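Local coordinates for WGR domain-containing protein (Bacteroides fragilis, PDB 2RA8) that is of unknown function but joins a WGR domain to a leucine-rich-repeat domain, the latter a fold that often serves in protein recognition, at residues A[264-269]-A[290-295]; A[283-288]-A[311-316]. All blocks are in the same frame, centred on the assembly; numbering follows the deposited sequence.

Contact 1. Residues A[264-269]-A[290-295]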
ATOM      1  N   GLU A 264     -10.879  10.706 -19.831  1.00 34.17           N
ATOM      2  CA  GLU A 264     -10.595  11.861 -20.676  1.00 30.35           C
ATOM      3  C   GLU A 264      -9.853  12.890 -19.860  1.00 33.49           C
ATOM      4  O   GLU A 264     -10.297  14.029 -19.708  1.00 28.72           O
ATOM      5  CB  GLU A 264     -11.895  12.459 -21.216  1.00 30.25           C
ATOM      6  CG  GLU A 264     -12.684  11.496 -22.097  1.00 46.98           C
ATOM      7  CD  GLU A 264     -13.950  12.118 -22.664  1.00 49.02           C
ATOM      8  OE1 GLU A 264     -13.845  13.109 -23.417  1.00 79.03           O
ATOM      9  OE2 GLU A 264     -15.053  11.615 -22.356  1.00 82.27           O
ATOM     10  N   GLN A 265      -8.703  12.487 -19.337  1.00 29.04           N
ATOM     11  CA  GLN A 265      -7.895  13.376 -18.508  1.00 25.93           C
ATOM     12  C   GLN A 265      -7.310  14.548 -19.271  1.00 28.90           C
ATOM     13  O   GLN A 265      -7.123  15.631 -18.701  1.00 29.50           O
ATOM     14  CB  GLN A 265      -6.759  12.589 -17.831  1.00 29.89           C
ATOM     15  CG  GLN A 265      -6.054  13.356 -16.709  1.00 24.80           C
ATOM     16  CD  GLN A 265      -6.991  13.679 -15.549  1.00 22.73           C
ATOM     17  OE1 GLN A 265      -7.137  14.841 -15.154  1.00 26.12           O
ATOM     18  NE2 GLN A 265      -7.632  12.649 -15.002  1.00 13.08           N
ATOM     19  N   ASN A 266      -7.029  14.355 -20.561  1.00 22.65           N
ATOM     20  CA  ASN A 266      -6.446  15.428 -21.359  1.00 21.51           C
ATOM     21  C   ASN A 266      -7.380  16.602 -21.470  1.00 22.19           C
ATOM     22  O   ASN A 266      -6.939  17.752 -21.546  1.00 26.04           O
ATOM     23  CB  ASN A 266      -6.093  14.948 -22.781  1.00 31.85           C
ATOM     24  CG  ASN A 266      -5.111  13.781 -22.796  1.00 28.41           C
ATOM     25  OD1 ASN A 266      -4.224  13.668 -21.936  1.00 27.46           O
ATOM     26  ND2 ASN A 266      -5.252  12.916 -23.792  1.00 31.41           N
ATOM     27  N   VAL A 267      -8.681  16.323 -21.477  1.00 22.51           N
ATOM     28  CA  VAL A 267      -9.676  17.382 -21.597  1.00 29.34           C
ATOM     29  C   VAL A 267      -9.596  18.311 -20.415  1.00 24.33           C
ATOM     30  O   VAL A 267      -9.765  19.533 -20.554  1.00 24.10           O
ATOM     31  CB  VAL A 267     -11.105  16.808 -21.668  1.00 26.53           C
ATOM     32  CG1 VAL A 267     -12.068  17.892 -22.125  1.00 38.89           C
ATOM     33  CG2 VAL A 267     -11.153  15.619 -22.614  1.00 35.58           C
ATOM     34  N   VAL A 268      -9.331  17.734 -19.242  1.00 28.37           N
ATOM     35  CA  VAL A 268      -9.227  18.503 -18.002  1.00 22.32           C
ATOM     36  C   VAL A 268      -8.137  19.538 -18.118  1.00 24.42           C
ATOM     37  O   VAL A 268      -8.254  20.650 -17.588  1.00 26.08           O
ATOM     38  CB  VAL A 268      -8.972  17.557 -16.779  1.00 23.29           C
ATOM     39  CG1 VAL A 268      -8.845  18.357 -15.488  1.00 21.26           C
ATOM     40  CG2 VAL A 268     -10.115  16.550 -16.661  1.00 17.20           C
ATOM     41  N   VAL A 269      -7.072  19.194 -18.832  1.00 28.40           N
ATOM     42  CA  VAL A 269      -5.979  20.130 -19.026  1.00 26.09           C
ATOM     43  C   VAL A 269      -6.503  21.343 -19.762  1.00 24.02           C
ATOM     44  O   VAL A 269      -6.166  22.479 -19.434  1.00 36.01           O
ATOM     45  CB  VAL A 269      -4.833  19.494 -19.843  1.00 25.63           C
ATOM     46  CG1 VAL A 269      -3.711  20.507 -20.056  1.00 25.54           C
ATOM     47  CG2 VAL A 269      -4.315  18.256 -19.132  1.00 26.21           C
ATOM     48  N   VAL A 290      -5.964   8.963 -17.409  1.00 27.81           N
ATOM     49  CA  VAL A 290      -5.293   8.624 -18.659  1.00 29.56           C
ATOM     50  C   VAL A 290      -4.776   9.883 -19.309  1.00 26.34           C
ATOM     51  O   VAL A 290      -5.247  10.304 -20.361  1.00 31.75           O
ATOM     52  CB  VAL A 290      -6.248   7.899 -19.627  1.00 29.28           C
ATOM     53  CG1 VAL A 290      -5.500   7.472 -20.876  1.00 26.91           C
ATOM     54  CG2 VAL A 290      -6.851   6.693 -18.933  1.00 21.86           C
ATOM     55  N   LEU A 291      -3.799  10.492 -18.649  1.00 26.91           N
ATOM     56  CA  LEU A 291      -3.161  11.713 -19.114  1.00 30.13           C
ATOM     57  C   LEU A 291      -2.050  11.260 -20.041  1.00 29.04           C
ATOM     58  O   LEU A 291      -1.110  10.579 -19.608  1.00 26.50           O
ATOM     59  CB  LEU A 291      -2.572  12.446 -17.918  1.00 22.47           C
ATOM     60  CG  LEU A 291      -2.364  13.957 -17.793  1.00 27.88           C
ATOM     61  CD1 LEU A 291      -0.949  14.173 -17.288  1.00 17.98           C
ATOM     62  CD2 LEU A 291      -2.598  14.685 -19.086  1.00 19.55           C
ATOM     63  N   THR A 292      -2.162  11.617 -21.318  1.00 29.82           N
ATOM     64  CA  THR A 292      -1.159  11.239 -22.312  1.00 34.89           C
ATOM     65  C   THR A 292      -0.331  12.415 -22.748  1.00 30.28           C
ATOM     66  O   THR A 292      -0.572  13.549 -22.331  1.00 33.50           O
ATOM     67  CB  THR A 292      -1.814  10.628 -23.559  1.00 29.12           C
ATOM     68  OG1 THR A 292      -2.708  11.586 -24.141  1.00 39.52           O
ATOM     69  CG2 THR A 292      -2.579   9.371 -23.195  1.00 29.52           C
ATOM     70  N   ASP A 293       0.649  12.148 -23.606  1.00 27.10           N
ATOM     71  CA  ASP A 293       1.544  13.187 -24.107  1.00 22.39           C
ATOM     72  C   ASP A 293       0.850  14.341 -24.781  1.00 23.98           C
ATOM     73  O   ASP A 293       1.353  15.463 -24.763  1.00 33.41           O
ATOM     74  CB  ASP A 293       2.567  12.587 -25.076  1.00 24.40           C
ATOM     75  CG  ASP A 293       3.607  11.729 -24.376  1.00 40.04           C
ATOM     76  OD1 ASP A 293       3.643  11.729 -23.126  1.00 28.06           O
ATOM     77  OD2 ASP A 293       4.394  11.061 -25.075  1.00 37.48           O
ATOM     78  N   GLU A 294      -0.295  14.085 -25.402  1.00 28.22           N
ATOM     79  CA  GLU A 294      -1.014  15.167 -26.060  1.00 39.34           C
ATOM     80  C   GLU A 294      -1.628  16.069 -25.023  1.00 39.30           C
ATOM     81  O   GLU A 294      -1.955  17.225 -25.300  1.00 40.45           O
ATOM     82  CB  GLU A 294      -2.083  14.621 -27.018  1.00 36.26           C
ATOM     83  CG  GLU A 294      -2.867  13.436 -26.506  1.00 55.34           C
ATOM     84  CD  GLU A 294      -3.759  12.840 -27.581  1.00 66.73           C
ATOM     85  OE1 GLU A 294      -4.403  11.801 -27.315  1.00 72.33           O
ATOM     86  OE2 GLU A 294      -3.817  13.410 -28.691  1.00 63.55           O
ATOM     87  N   GLY A 295      -1.769  15.545 -23.811  1.00 40.07           N
ATOM     88  CA  GLY A 295      -2.314  16.340 -22.730  1.00 18.81           C
ATOM     89  C   GLY A 295      -1.219  17.237 -22.187  1.00 33.14           C
ATOM     90  O   GLY A 295      -1.411  18.445 -22.024  1.00 23.31           O
TER
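Asn266, near the start of helix 265-274, grips Thr292 with both ends of its carboxamide. Its OD1 takes the backbone N-H of Thr292 on an in-plane lone pair, with N to OD1 at 3.0 Å and a nearly straight N-H...O angle of 163°. The other end gives a more bent bond, ND2 to Thr292 OG1 at 2.9 Å, the hydroxyl lying somewhat out of the amide plane. Asn266 CG is anti to its carbonyl carbon (chi1 -59°), which swings the amide over to Thr292. The tight part of the contact lies here and on the buried side: Asn266 OD1 rests 3.4 Å from CA of Gly295, where the lack of a side chain permits the approach, and the Val269 and Leu291 side chains cross at about a right angle, CG2 of Val269 4.0 Å from CD2 of Leu291. Gln265 CB and CG pack on the backbone and CB of Leu291. Toward solvent the fit is slacker; exposed Glu294 passes Asn266 ND2 with its CG at 3.7 Å. Thr292 is the N-cap of helix 293-300, and its N-H and OG1 are both engaged by one amide. That pairing fixes the amide's rotation and ties the start of one helix to the start of the next.

Contact 2. Residues A[283-288]-A[311-316]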
ATOM      1  N   THR A 283      -2.093  25.005  -7.207  1.00 20.40           N
ATOM      2  CA  THR A 283      -1.963  23.615  -7.641  1.00 21.04           C
ATOM      3  C   THR A 283      -2.971  23.165  -8.674  1.00 24.87           C
ATOM      4  O   THR A 283      -4.175  23.357  -8.519  1.00 26.83           O
ATOM      5  CB  THR A 283      -2.061  22.656  -6.420  1.00 24.29           C
ATOM      6  OG1 THR A 283      -1.089  23.035  -5.436  1.00 20.43           O
ATOM      7  CG2 THR A 283      -1.807  21.199  -6.847  1.00 13.77           C
HETATM    8  N   MSE A 284      -2.466  22.571  -9.751  1.00 22.53           N
HETATM    9  CA  MSE A 284      -3.301  22.029 -10.814  1.00 24.93           C
HETATM   10  C   MSE A 284      -3.166  20.536 -10.612  1.00 24.63           C
HETATM   11  O   MSE A 284      -2.080  19.983 -10.716  1.00 25.34           O
HETATM   12  CB  MSE A 284      -2.756  22.423 -12.185  1.00 20.36           C
HETATM   13  CG  MSE A 284      -3.546  21.864 -13.351  1.00 38.90           C
HETATM   14 SE   MSE A 284      -2.705  22.265 -15.054  1.00 45.29          SE
HETATM   15  CE  MSE A 284      -2.730  20.505 -15.825  1.00 41.14           C
ATOM     16  N   ASP A 285      -4.276  19.884 -10.313  1.00 15.87           N
ATOM     17  CA  ASP A 285      -4.291  18.455 -10.027  1.00 21.90           C
ATOM     18  C   ASP A 285      -4.950  17.707 -11.156  1.00 22.36           C
ATOM     19  O   ASP A 285      -6.155  17.808 -11.353  1.00 18.88           O
ATOM     20  CB  ASP A 285      -5.077  18.230  -8.731  1.00 19.58           C
ATOM     21  CG  ASP A 285      -4.821  16.874  -8.092  1.00 25.72           C
ATOM     22  OD1 ASP A 285      -4.398  15.917  -8.784  1.00 16.32           O
ATOM     23  OD2 ASP A 285      -5.073  16.773  -6.875  1.00 24.70           O
ATOM     24  N   ILE A 286      -4.153  16.962 -11.913  1.00 25.22           N
ATOM     25  CA  ILE A 286      -4.650  16.187 -13.036  1.00 22.08           C
ATOM     26  C   ILE A 286      -4.051  14.817 -12.950  1.00 22.97           C
ATOM     27  O   ILE A 286      -3.494  14.300 -13.915  1.00 19.76           O
ATOM     28  CB  ILE A 286      -4.263  16.837 -14.378  1.00 23.33           C
ATOM     29  CG1 ILE A 286      -2.761  17.132 -14.403  1.00 27.62           C
ATOM     30  CG2 ILE A 286      -5.058  18.129 -14.575  1.00 16.99           C
ATOM     31  CD1 ILE A 286      -2.186  17.287 -15.799  1.00 30.80           C
ATOM     32  N   SER A 287      -4.177  14.220 -11.774  1.00 24.64           N
ATOM     33  CA  SER A 287      -3.636  12.892 -11.511  1.00 21.27           C
ATOM     34  C   SER A 287      -4.618  11.765 -11.675  1.00 22.64           C
ATOM     35  O   SER A 287      -5.780  11.971 -12.030  1.00 26.38           O
ATOM     36  CB  SER A 287      -3.088  12.850 -10.089  1.00 29.82           C
ATOM     37  OG  SER A 287      -4.104  13.187  -9.162  1.00 25.90           O
ATOM     38  N   ALA A 288      -4.121  10.558 -11.422  1.00 19.77           N
ATOM     39  CA  ALA A 288      -4.900   9.325 -11.465  1.00 24.94           C
ATOM     40  C   ALA A 288      -5.652   8.984 -12.722  1.00 20.24           C
ATOM     41  O   ALA A 288      -6.455   8.044 -12.711  1.00 27.31           O
ATOM     42  CB  ALA A 288      -5.864   9.299 -10.279  1.00 18.12           C
ATOM     43  N   PHE A 311       2.656  23.799  -8.074  1.00 18.04           N
ATOM     44  CA  PHE A 311       2.682  22.349  -8.217  1.00 22.49           C
ATOM     45  C   PHE A 311       1.672  21.841  -9.211  1.00 28.41           C
ATOM     46  O   PHE A 311       0.522  22.291  -9.251  1.00 24.13           O
ATOM     47  CB  PHE A 311       2.431  21.708  -6.829  1.00 23.25           C
ATOM     48  CG  PHE A 311       2.399  20.195  -6.820  1.00 28.54           C
ATOM     49  CD1 PHE A 311       3.375  19.446  -7.469  1.00 24.46           C
ATOM     50  CD2 PHE A 311       1.420  19.523  -6.093  1.00 23.28           C
ATOM     51  CE1 PHE A 311       3.376  18.047  -7.386  1.00 27.09           C
ATOM     52  CE2 PHE A 311       1.416  18.131  -6.007  1.00 25.69           C
ATOM     53  CZ  PHE A 311       2.394  17.397  -6.653  1.00 31.43           C
ATOM     54  N   ILE A 312       2.114  20.913 -10.051  1.00 26.15           N
ATOM     55  CA  ILE A 312       1.233  20.294 -11.023  1.00 27.25           C
ATOM     56  C   ILE A 312       1.347  18.822 -10.745  1.00 29.68           C
ATOM     57  O   ILE A 312       2.396  18.220 -10.980  1.00 22.97           O
ATOM     58  CB  ILE A 312       1.662  20.587 -12.469  1.00 30.10           C
ATOM     59  CG1 ILE A 312       1.638  22.102 -12.730  1.00 20.47           C
ATOM     60  CG2 ILE A 312       0.720  19.877 -13.434  1.00 25.68           C
ATOM     61  CD1 ILE A 312       1.997  22.486 -14.173  1.00 24.57           C
ATOM     62  N   ASN A 313       0.277  18.245 -10.207  1.00 24.52           N
ATOM     63  CA  ASN A 313       0.247  16.832  -9.867  1.00 19.80           C
ATOM     64  C   ASN A 313      -0.230  15.979 -11.013  1.00 27.05           C
ATOM     65  O   ASN A 313      -1.376  16.083 -11.444  1.00 20.25           O
ATOM     66  CB  ASN A 313      -0.650  16.600  -8.640  1.00 18.69           C
ATOM     67  CG  ASN A 313      -0.606  15.165  -8.147  1.00 18.41           C
ATOM     68  OD1 ASN A 313       0.410  14.483  -8.284  1.00 32.90           O
ATOM     69  ND2 ASN A 313      -1.703  14.704  -7.550  1.00 22.92           N
HETATM   70  N   MSE A 314       0.661  15.128 -11.515  1.00 24.32           N
HETATM   71  CA  MSE A 314       0.342  14.224 -12.615  1.00 21.11           C
HETATM   72  C   MSE A 314       0.673  12.806 -12.210  1.00 17.03           C
HETATM   73  O   MSE A 314       0.969  11.952 -13.046  1.00 25.88           O
HETATM   74  CB  MSE A 314       1.136  14.613 -13.865  1.00 18.32           C
HETATM   75  CG  MSE A 314       0.809  16.019 -14.380  1.00 23.61           C
HETATM   76 SE   MSE A 314       1.805  16.552 -15.970  1.00 41.88          SE
HETATM   77  CE  MSE A 314       3.283  17.459 -15.130  1.00 21.80           C
ATOM     78  N   LYS A 315       0.624  12.559 -10.904  1.00 18.35           N
ATOM     79  CA  LYS A 315       0.913  11.243 -10.345  1.00 25.56           C
ATOM     80  C   LYS A 315      -0.069  10.252 -10.911  1.00 28.03           C
ATOM     81  O   LYS A 315      -1.274  10.414 -10.768  1.00 28.56           O
ATOM     82  CB  LYS A 315       0.824  11.314  -8.824  1.00 29.87           C
ATOM     83  CG  LYS A 315       1.356  10.103  -8.082  1.00 29.30           C
ATOM     84  CD  LYS A 315       1.622  10.475  -6.627  1.00 31.16           C
ATOM     85  CE  LYS A 315       1.593   9.262  -5.713  1.00 38.86           C
ATOM     86  NZ  LYS A 315       2.539   8.208  -6.158  1.00 44.83           N
ATOM     87  N   TYR A 316       0.468   9.209 -11.544  1.00 32.38           N
ATOM     88  CA  TYR A 316      -0.291   8.160 -12.239  1.00 23.76           C
ATOM     89  C   TYR A 316      -0.703   8.774 -13.553  1.00 30.16           C
ATOM     90  O   TYR A 316      -1.616   9.609 -13.618  1.00 29.67           O
ATOM     91  CB  TYR A 316      -1.536   7.673 -11.474  1.00 21.06           C
ATOM     92  CG  TYR A 316      -2.236   6.522 -12.190  1.00 24.34           C
ATOM     93  CD1 TYR A 316      -3.152   6.768 -13.216  1.00 23.36           C
ATOM     94  CD2 TYR A 316      -1.900   5.191 -11.920  1.00 24.57           C
ATOM     95  CE1 TYR A 316      -3.707   5.727 -13.961  1.00 26.56           C
ATOM     96  CE2 TYR A 316      -2.454   4.137 -12.669  1.00 28.28           C
ATOM     97  CZ  TYR A 316      -3.352   4.421 -13.685  1.00 23.42           C
ATOM     98  OH  TYR A 316      -3.893   3.410 -14.452  1.00 32.36           O
TER
HETATM   99  O   HOH W   1      -3.302  11.806 -14.628  1.00 19.18           O
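Thr283 and Phe311 begin a parallel ladder in which strands 283-285 and 311-313 run 4.8 Å apart at closest approach, 8° between their directions. Backbone hydrogen bonds carry it: Met284 N donates to Phe311 O, Met284 O receives Asn313 N, and Ile286 N reaches Asn313 O, each near 3.0 Å. Beyond the strands the pairing resumes with a very straight bond from Ala288 N to Lys315 O (2.9 Å, 178°), and a water lies within hydrogen-bonding distance of both Ile286 O and Tyr316 O.

Side-chain polar bonds centre on Asp285 OD1. Ser287 OG donates to its syn lone pair at 2.8 Å, while Asn313 ND2 comes from above the carboxylate plane at 3.2 Å. Asp285 and Asn313 lie side by side, their flat groups turned 54° apart. Both ends of the Asn313 amide are held as the chain leaves the strand, ND2 by Asp285 OD1 and OD1 by Lys315 N in an Asx turn.

Apolar contacts occupy both faces. Beside the Asp285-Asn313 pair, Thr283 CG2 meets Phe311 CD2 obliquely at 3.7 Å. On the face of Met284 and Ile312, both buried, the selenomethionine CE of Met284 approaches Ile312 CG2 at 4.2 Å; farther along, Ile286 CD1 lies 3.5 Å from CG of selenomethionine Met314. Tyr316 CD1 packs against the backbone of Ala288. Of a different kind is the cover on one face of the Phe311 ring, where the backbone N of Asn313 sits over the centre.

This is one strand-to-strand step of the parallel sheet in a leucine-rich-repeat fold. Strand 256-260 flanks 283-285, with Trp256 NE1 bonded to Asp285 OD2; strand 334-336 flanks 311-313, and helix 265-274 covers Met284 and Ile286 through Phe272.

In the fold
Followed from the N terminus, past the WGR domain and the earlier strands, the chain reaches helix 265-274, then strand 283-285 and the turn after it, before 290-295 returns to that helix and closes the loop of contact 1. The following helices lead to strand 311-313, which pairs back on 283-288 and closes the loop of contact 2. Their segments alternate, so the two loops cross: contact 2 opens within the first loop and ends beyond it. One joins neighbouring helix starts, the other neighbouring strands of the parallel sheet. Their centres lie about 11 Å apart, and Leu291 CD1 bridges them, packing on both Ile286 and Met314.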